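Long-range contacts in apical membrane antigen 1 (Toxoplasma gondii, PDB 3ZLE), which probably takes part in host cell invasion by the parasite, as the sporozoite form of the AMA1 surface antigen: residues F33-R38 with A267-T272; R44-K49 with L199-A204. All coordinates share one frame; numbering follows the deposited sequence.

Contact 1 of 2, residues F33-R38 with A267-T272; sequences FVDLGR and ASDAPT
V34 and D269 pair through their backbones, D269 N giving its hydrogen to V34 O at 2.8 Å. The two loops run at a steep angle to each other, 78° between their end-to-end directions, and meet mainly through one acidic side chain. From D269 the CB packs alongside CB of L36, 3.9 Å away. CG stands anti to the carbonyl carbon (chi1 -56°), which carries the carboxylate toward the chain at D35 to G37. There OD2 accepts a short bond from L36 N at 2.6 Å, on the anti side of the carboxylate and slightly above its plane. G37 N also comes near OD2, but at a poor angle, while G31 N supplies a second bond to the same oxygen. OD1 turns to the hydroxyl of S296, so both oxygens are held and the group has little room to rotate.

D35 points the other way at its CB, yet its OD1 is 4.0 Å from D269 OD2, with the two carboxylate planes 89° apart. D35 receives N-H groups of G47 and G48, which probably helps the two negative charges tolerate each other. Upstream the grip slackens: F33 N to A267 O and V34 N to S268 OG, both 3.4 Å, are weak bonds. S268 OG also lies at the edge of the F33 ring, in its plane, and V34 CB meets A270 CB at 4.3 Å.

G37 N bonds to D35 OD1, an Asx turn that leads into the classic beta bulge G37 and R38 make opposite E45. The partner loop, between helix 253-262 and strand 303-308, probably corresponds to the domain II loop of AMA1 proteins, which in relatives packs on domain I.

Contact 2 of 2, residues R44-K49 with L199-A204; sequences REVGGK and LVYGSA
V46 and S203 are the closest backbone neighbours here, CA to CA 5.0 Å, at the point where each chain has just left its strand: 43-45 on one side, 199-202 on the other. No backbone N-H reaches directly across; two waters fill that role. One accepts from S203 N and donates to G48 O, and the other accepts from A204 N while lying 2.9 Å from V46 O.

The side chains interlock around V46, whose CB points at the other segment. CG1, anti to the backbone N (chi1 -173°), presses on S203 CB at 3.4 Å and also comes to the edge of the Y201 ring, 4.2 Å from CE1. CG2 reaches Y201 OH at 4.0 Å. S203 CB is tightly packed from the backbone side too, with V46 O 3.2 Å away. S203 OG donates to G48 O at 2.9 Å, the donor lying 27° out of the carbonyl plane, and accepts from F205 N, closing an ST turn. G48 O is thus met by both a hydroxyl and a water.

Strand 199-202 runs between strands 52-53 and 148-151, and Y201 also rests on V149 of the latter. V200 and A204 pack against helix 120-129. The loop V46 to G48 thus meets the chain just past the C-terminal end of strand 199-202, an inner strand of the five-stranded sheet.

The centres of the two contacts lie 11 Å apart, and segments 33-38 and 44-49 flank and enter the hairpin of strands 38-40 and 43-45, where R38 and E45 pair. Along the chain the order is 33-38, 44-49, 199-204, 267-272, so contact 2 is nested within the loop closed by contact 1. D35 links the two sites: besides its bonds to the backbone of 44-49, its carboxyl carbon packs on V46 CG1. R44, from contact 2, reaches back to D269 O. The loop after the hairpin meets the end of strand 199-202, while the loop before it holds the loop after helix 253-262.

Contact 1 of 2, residues F33-R38 with A267-T272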
loop_
_atom_site.group_PDB
_atom_site.type_symbol
_atom_site.label_atom_id
_atom_site.label_comp_id
_atom_site.label_asym_id
_atom_site.label_seq_id
_atom_site.Cartn_x
_atom_site.Cartn_y
_atom_site.Cartn_z
ATOM N N PHE A 33 -0.511 3.146 -5.300
ATOM C CA PHE A 33 -0.840 4.586 -5.086
ATOM C C PHE A 33 -2.311 4.817 -5.402
ATOM O O PHE A 33 -3.111 5.140 -4.504
ATOM C CB PHE A 33 0.074 5.505 -5.912
ATOM C CG PHE A 33 -0.182 6.996 -5.707
ATOM C CD1 PHE A 33 0.324 7.669 -4.570
ATOM C CD2 PHE A 33 -0.774 7.748 -6.700
ATOM C CE1 PHE A 33 0.116 9.030 -4.383
ATOM C CE2 PHE A 33 -0.990 9.127 -6.525
ATOM C CZ PHE A 33 -0.539 9.772 -5.355
ATOM N N VAL A 34 -2.696 4.548 -6.651
ATOM C CA VAL A 34 -4.105 4.392 -7.015
ATOM C C VAL A 34 -4.367 2.966 -7.540
ATOM O O VAL A 34 -3.680 2.476 -8.468
ATOM C CB VAL A 34 -4.510 5.380 -8.112
ATOM C CG1 VAL A 34 -5.858 4.963 -8.717
ATOM C CG2 VAL A 34 -4.571 6.799 -7.557
ATOM N N ASP A 35 -5.298 2.291 -6.887
ATOM C CA ASP A 35 -5.635 0.904 -7.188
ATOM C C ASP A 35 -6.920 0.824 -7.979
ATOM O O ASP A 35 -8.010 0.992 -7.444
ATOM C CB ASP A 35 -5.774 0.108 -5.910
ATOM C CG ASP A 35 -6.103 -1.326 -6.159
ATOM O OD1 ASP A 35 -6.590 -1.636 -7.289
ATOM O OD2 ASP A 35 -5.852 -2.170 -5.235
ATOM N N LEU A 36 -6.815 0.540 -9.265
ATOM C CA LEU A 36 -8.043 0.422 -10.036
ATOM C C LEU A 36 -7.859 -0.713 -10.983
ATOM O O LEU A 36 -8.090 -0.581 -12.174
ATOM C CB LEU A 36 -8.402 1.757 -10.764
ATOM C CG LEU A 36 -8.857 2.943 -9.911
ATOM C CD1 LEU A 36 -8.908 4.253 -10.738
ATOM C CD2 LEU A 36 -10.205 2.707 -9.224
ATOM N N GLY A 37 -7.446 -1.852 -10.436
ATOM C CA GLY A 37 -6.947 -2.939 -11.242
ATOM C C GLY A 37 -8.049 -3.825 -11.795
ATOM O O GLY A 37 -7.770 -4.783 -12.506
ATOM N N ARG A 38 -9.295 -3.508 -11.474
ATOM C CA ARG A 38 -10.436 -4.292 -11.947
ATOM C C ARG A 38 -11.516 -3.431 -12.586
ATOM O O ARG A 38 -11.653 -2.261 -12.260
ATOM C CB ARG A 38 -11.050 -5.037 -10.797
ATOM C CG ARG A 38 -10.319 -6.311 -10.456
ATOM C CD ARG A 38 -10.889 -6.812 -9.172
ATOM N NE ARG A 38 -10.558 -8.205 -8.948
ATOM C CZ ARG A 38 -11.430 -9.188 -9.064
ATOM N NH1 ARG A 38 -12.668 -8.928 -9.472
ATOM N NH2 ARG A 38 -11.068 -10.419 -8.768
ATOM N N ALA A 267 3.887 1.632 -8.743
ATOM C CA ALA A 267 2.754 0.965 -9.410
ATOM C C ALA A 267 1.486 1.764 -9.137
ATOM O O ALA A 267 1.138 2.000 -7.992
ATOM C CB ALA A 267 2.577 -0.471 -8.908
ATOM N N SER A 268 0.807 2.186 -10.198
ATOM C CA SER A 268 -0.370 2.989 -10.057
ATOM C C SER A 268 -1.254 2.809 -11.283
ATOM O O SER A 268 -0.755 2.639 -12.401
ATOM C CB SER A 268 0.009 4.468 -9.876
ATOM O OG SER A 268 -1.129 5.222 -9.551
ATOM N N ASP A 269 -2.557 2.796 -11.066
ATOM C CA ASP A 269 -3.521 2.607 -12.162
ATOM C C ASP A 269 -4.218 3.906 -12.576
ATOM O O ASP A 269 -5.304 3.869 -13.177
ATOM C CB ASP A 269 -4.581 1.618 -11.745
ATOM C CG ASP A 269 -4.009 0.299 -11.314
ATOM O OD1 ASP A 269 -2.828 -0.018 -11.672
ATOM O OD2 ASP A 269 -4.741 -0.421 -10.591
ATOM N N ALA A 270 -3.693 5.046 -12.132
ATOM C CA ALA A 270 -4.280 6.343 -12.542
ATOM C C ALA A 270 -4.052 6.545 -14.013
ATOM O O ALA A 270 -3.007 6.145 -14.536
ATOM C CB ALA A 270 -3.680 7.501 -11.760
ATOM N N PRO A 271 -5.047 7.137 -14.703
ATOM C CA PRO A 271 -4.857 7.434 -16.116
ATOM C C PRO A 271 -3.759 8.461 -16.284
ATOM O O PRO A 271 -3.641 9.409 -15.480
ATOM C CB PRO A 271 -6.220 7.999 -16.562
ATOM C CG PRO A 271 -7.052 8.133 -15.312
ATOM C CD PRO A 271 -6.459 7.215 -14.299
ATOM N N THR A 272 -2.882 8.198 -17.240
ATOM C CA THR A 272 -1.687 9.003 -17.431
ATOM C C THR A 272 -1.941 10.059 -18.498
ATOM O O THR A 272 -1.096 10.902 -18.781
ATOM C CB THR A 272 -0.500 8.118 -17.842
ATOM O OG1 THR A 272 0.709 8.879 -17.772
ATOM C CG2 THR A 272 -0.693 7.560 -19.255
#

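Contact 2 of 2, residues R44-K49 with L199-A204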
loop_
_atom_site.group_PDB
_atom_site.type_symbol
_atom_site.label_atom_id
_atom_site.label_comp_id
_atom_site.label_asym_id
_atom_site.label_seq_id
_atom_site.Cartn_x
_atom_site.Cartn_y
_atom_site.Cartn_z
ATOM N N ARG A 44 -14.211 1.115 -13.126
ATOM C CA ARG A 44 -12.944 0.703 -12.489
ATOM C C ARG A 44 -13.152 0.334 -11.009
ATOM O O ARG A 44 -13.922 0.981 -10.289
ATOM C CB ARG A 44 -11.900 1.808 -12.639
ATOM C CG ARG A 44 -12.004 2.489 -13.976
ATOM C CD ARG A 44 -10.668 3.024 -14.463
ATOM N NE ARG A 44 -9.595 2.075 -14.245
ATOM C CZ ARG A 44 -8.310 2.417 -14.181
ATOM N NH1 ARG A 44 -7.945 3.684 -14.351
ATOM N NH2 ARG A 44 -7.390 1.482 -14.065
ATOM N N GLU A 45 -12.596 -0.799 -10.610
ATOM C CA GLU A 45 -12.914 -1.384 -9.307
ATOM C C GLU A 45 -11.582 -1.643 -8.590
ATOM O O GLU A 45 -10.573 -1.981 -9.258
ATOM C CB GLU A 45 -13.717 -2.675 -9.529
ATOM C CG GLU A 45 -14.113 -3.430 -8.283
ATOM C CD GLU A 45 -14.925 -4.676 -8.608
ATOM O OE1 GLU A 45 -14.435 -5.495 -9.408
ATOM O OE2 GLU A 45 -16.057 -4.833 -8.076
ATOM N N VAL A 46 -11.513 -1.299 -7.297
ATOM C CA VAL A 46 -10.249 -1.460 -6.515
ATOM C C VAL A 46 -9.976 -2.929 -6.398
ATOM O O VAL A 46 -10.851 -3.685 -5.999
ATOM C CB VAL A 46 -10.362 -0.860 -5.070
ATOM C CG1 VAL A 46 -9.000 -0.872 -4.342
ATOM C CG2 VAL A 46 -10.895 0.568 -5.122
ATOM N N GLY A 47 -8.739 -3.354 -6.678
ATOM C CA GLY A 47 -8.486 -4.770 -6.915
ATOM C C GLY A 47 -7.309 -5.479 -6.250
ATOM O O GLY A 47 -7.235 -6.687 -6.300
ATOM N N GLY A 48 -6.407 -4.746 -5.601
ATOM C CA GLY A 48 -5.189 -5.366 -5.057
ATOM C C GLY A 48 -5.471 -6.351 -3.946
ATOM O O GLY A 48 -6.412 -6.168 -3.165
ATOM N N LYS A 49 -4.627 -7.362 -3.824
ATOM C CA LYS A 49 -4.817 -8.411 -2.804
ATOM C C LYS A 49 -4.199 -8.075 -1.436
ATOM O O LYS A 49 -4.494 -8.763 -0.427
ATOM C CB LYS A 49 -4.286 -9.768 -3.330
ATOM C CG LYS A 49 -5.328 -10.553 -4.113
ATOM C CD LYS A 49 -4.796 -11.164 -5.401
ATOM C CE LYS A 49 -3.305 -11.480 -5.321
ATOM N NZ LYS A 49 -2.933 -12.682 -6.121
ATOM N N LEU A 199 -4.586 3.897 9.765
ATOM C CA LEU A 199 -5.482 3.501 8.717
ATOM C C LEU A 199 -4.896 2.371 7.919
ATOM O O LEU A 199 -3.671 2.274 7.749
ATOM C CB LEU A 199 -5.775 4.686 7.803
ATOM C CG LEU A 199 -6.567 5.800 8.496
ATOM C CD1 LEU A 199 -7.058 6.827 7.489
ATOM C CD2 LEU A 199 -7.704 5.211 9.281
ATOM N N VAL A 200 -5.772 1.570 7.347
ATOM C CA VAL A 200 -5.364 0.554 6.388
ATOM C C VAL A 200 -6.374 0.603 5.295
ATOM O O VAL A 200 -7.553 0.531 5.580
ATOM C CB VAL A 200 -5.407 -0.860 6.989
ATOM C CG1 VAL A 200 -4.854 -1.862 5.979
ATOM C CG2 VAL A 200 -4.582 -0.906 8.274
ATOM N N TYR A 201 -5.917 0.876 4.068
ATOM C CA TYR A 201 -6.813 0.994 2.930
ATOM C C TYR A 201 -6.668 -0.263 2.136
ATOM O O TYR A 201 -5.569 -0.825 2.038
ATOM C CB TYR A 201 -6.429 2.206 2.048
ATOM C CG TYR A 201 -7.358 2.466 0.855
ATOM C CD1 TYR A 201 -7.241 1.734 -0.325
ATOM C CD2 TYR A 201 -8.211 3.563 0.851
ATOM C CE1 TYR A 201 -8.082 1.977 -1.403
ATOM C CE2 TYR A 201 -8.990 3.865 -0.253
ATOM C CZ TYR A 201 -8.919 3.074 -1.367
ATOM O OH TYR A 201 -9.745 3.352 -2.421
ATOM N N GLY A 202 -7.784 -0.781 1.640
ATOM C CA GLY A 202 -7.723 -2.025 0.865
ATOM C C GLY A 202 -8.883 -2.168 -0.096
ATOM O O GLY A 202 -9.942 -1.580 0.107
ATOM N N SER A 203 -8.724 -3.073 -1.061
ATOM C CA SER A 203 -9.826 -3.494 -1.927
ATOM C C SER A 203 -10.594 -4.588 -1.228
ATOM O O SER A 203 -10.076 -5.241 -0.335
ATOM C CB SER A 203 -9.274 -4.068 -3.240
ATOM O OG SER A 203 -9.238 -5.472 -3.147
ATOM N N ALA A 204 -11.784 -4.893 -1.729
ATOM C CA ALA A 204 -12.611 -5.858 -1.034
ATOM C C ALA A 204 -12.037 -7.238 -1.301
ATOM O O ALA A 204 -12.369 -8.202 -0.631
ATOM C CB ALA A 204 -14.053 -5.770 -1.514
HETATM O O HOH W 1 -12.834 -3.439 -3.926
HETATM O O HOH W 2 -6.018 -3.767 -1.511
#